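PDB 4U99: NO-binding heme-dependent sensor protein from Shewanella oneidensis, which binds heme and, as a member of the H-NOX family of gas sensors, probably senses nitric oxide through it. Local coordinates for residues A156-H161 with I175-N180. The protein carries 3 engineered substitutions. Numbering follows the deposited sequence.
Engineered in segment 156-161: Ala156 (natural residue Lys). With ZN (zinc ion), chain D; NA (sodium ion), chain E.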
# COMPACT_ATOMS: atom_id res chain seq x y z
N ALA A 156 14.23 -2.00 9.49
CA ALA A 156 14.15 -3.34 8.91
C ALA A 156 13.07 -4.15 9.62
O ALA A 156 13.04 -4.21 10.85
CB ALA A 156 15.50 -4.05 9.00
N ILE A 157 12.18 -4.77 8.84
CA ILE A 157 11.08 -5.54 9.42
C ILE A 157 10.90 -6.90 8.75
O ILE A 157 11.40 -7.16 7.66
CB ILE A 157 9.74 -4.78 9.32
CG1 ILE A 157 9.33 -4.55 7.86
CG2 ILE A 157 9.82 -3.45 10.07
CD1 ILE A 157 7.89 -4.05 7.70
N GLN A 158 10.17 -7.77 9.45
CA GLN A 158 9.65 -9.01 8.88
C GLN A 158 8.16 -9.04 9.16
O GLN A 158 7.71 -8.51 10.18
CB GLN A 158 10.34 -10.24 9.49
CG GLN A 158 11.85 -10.21 9.43
CD GLN A 158 12.40 -10.30 8.02
OE1 GLN A 158 11.67 -10.60 7.08
NE2 GLN A 158 13.70 -10.05 7.87
N ILE A 159 7.40 -9.67 8.27
CA ILE A 159 5.96 -9.79 8.44
C ILE A 159 5.51 -11.25 8.30
O ILE A 159 5.87 -11.93 7.33
CB ILE A 159 5.19 -8.92 7.43
CG1 ILE A 159 5.59 -7.45 7.60
CG2 ILE A 159 3.68 -9.09 7.63
CD1 ILE A 159 4.91 -6.50 6.63
N SER A 160 4.73 -11.70 9.27
CA SER A 160 4.02 -12.99 9.19
C SER A 160 2.55 -12.72 8.90
O SER A 160 1.95 -11.80 9.47
CB SER A 160 4.18 -13.79 10.48
OG SER A 160 5.55 -14.01 10.77
N HIS A 161 1.97 -13.52 8.02
CA HIS A 161 0.67 -13.23 7.43
C HIS A 161 -0.10 -14.55 7.30
O HIS A 161 -0.38 -15.02 6.20
CB HIS A 161 0.86 -12.54 6.07
CG HIS A 161 -0.39 -12.03 5.44
ND1 HIS A 161 -0.37 -11.19 4.35
CD2 HIS A 161 -1.70 -12.24 5.72
CE1 HIS A 161 -1.61 -10.90 3.99
NE2 HIS A 161 -2.44 -11.52 4.81
N ILE A 175 1.60 -9.87 11.46
CA ILE A 175 2.46 -9.78 12.63
C ILE A 175 3.80 -9.20 12.19
O ILE A 175 4.56 -9.85 11.47
CB ILE A 175 2.67 -11.14 13.31
CG1 ILE A 175 1.32 -11.81 13.60
CG2 ILE A 175 3.47 -10.98 14.59
CD1 ILE A 175 0.39 -11.01 14.50
N ILE A 176 4.06 -7.98 12.62
CA ILE A 176 5.22 -7.22 12.19
C ILE A 176 6.32 -7.31 13.25
O ILE A 176 6.08 -6.98 14.41
CB ILE A 176 4.88 -5.74 11.96
CG1 ILE A 176 3.69 -5.61 11.00
CG2 ILE A 176 6.09 -4.98 11.41
CD1 ILE A 176 3.09 -4.22 10.96
N GLU A 177 7.50 -7.75 12.86
CA GLU A 177 8.65 -7.71 13.76
C GLU A 177 9.59 -6.59 13.34
O GLU A 177 10.09 -6.58 12.22
CB GLU A 177 9.41 -9.04 13.77
CG GLU A 177 10.61 -9.02 14.72
CD GLU A 177 11.51 -10.23 14.59
OE1 GLU A 177 11.25 -11.09 13.71
OE2 GLU A 177 12.48 -10.34 15.37
N LEU A 178 9.82 -5.65 14.25
CA LEU A 178 10.82 -4.62 14.03
C LEU A 178 12.20 -5.17 14.40
O LEU A 178 12.51 -5.33 15.58
CB LEU A 178 10.49 -3.37 14.85
CG LEU A 178 11.44 -2.18 14.72
CD1 LEU A 178 11.46 -1.65 13.30
CD2 LEU A 178 11.03 -1.09 15.70
N GLN A 179 13.01 -5.46 13.39
CA GLN A 179 14.33 -6.02 13.61
C GLN A 179 15.36 -4.94 13.93
O GLN A 179 16.29 -5.17 14.70
CB GLN A 179 14.79 -6.81 12.39
CG GLN A 179 13.95 -8.03 12.11
CD GLN A 179 14.40 -8.76 10.86
OE1 GLN A 179 14.53 -8.17 9.79
NE2 GLN A 179 14.63 -10.06 10.99
N ASN A 180 15.19 -3.77 13.33
CA ASN A 180 16.09 -2.66 13.57
C ASN A 180 15.52 -1.32 13.14
O ASN A 180 14.78 -1.24 12.16
CB ASN A 180 17.42 -2.89 12.85
CG ASN A 180 18.46 -1.86 13.21
OD1 ASN A 180 18.69 -1.58 14.39
ND2 ASN A 180 19.09 -1.27 12.20
ZN ZN D . -4.24 -11.40 3.83
NA NA E . 19.65 0.51 15.10
O HOH W 1 6.67 -11.65 12.26
O HOH W 2 19.87 1.42 13.01
O HOH W 3 20.74 2.17 16.09
O HOH W 4 21.83 -0.52 14.45
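The side-chain amides of Gln158 and Gln179 meet almost at right angles, their planes 88° apart. Gln158 CG lies over the face of the Gln179 amide, 3.3 Å from its CD. Gln158 bends at chi2 (-67°), which swings its NE2 toward Gln179 OE1 for a 2.8 Å hydrogen bond. That bond is bent at the hydrogen (N-H...O 135°), and NE2 approaches from beside the C=O, tilted from its plane. Both glutamines are exposed; Gln158 shares its face with Ser160 and Glu177, and Gln179 reaches across from the bulge. A water that donates to Ile175 O also bonds to Ser160 OG.

Beneath them the strands form an antiparallel hairpin, with 156-163 at the edge of the four-stranded H-NOX sheet and 172-180 inside it. Gln158 with Glu177 and Ser160 with Ile175 are hydrogen-bonded pairs, the first closed by reciprocal bonds, Glu177 N to Gln158 O at 2.8 Å and Gln158 N to Glu177 O. A classic beta bulge interrupts the register: Gln179 and Asn180 both face the engineered Ala156, whose O takes Gln179 N at 2.8 Å and, weakly, Asn180 N.

The other face is apolar. Ile157 CG2 touches Leu178 CD1 at 4.0 Å, while Ile159 CG1 and Ile176 CG1 lie 4.3 Å apart. Phe147 of helix 139-152 packs on Ile157 and Ile159, and Phe91 of helix 91-96 on Ile157 and Ile176. Metals mark the opposite ends: His161 NE2 binds zinc at 2.0 Å with Cys139, Cys164 and Cys172, its ND1 held by Glu143, whereas Asn180 OD1 reaches sodium at 2.4 Å, joined by Asp181 O, Leu184 O and three waters.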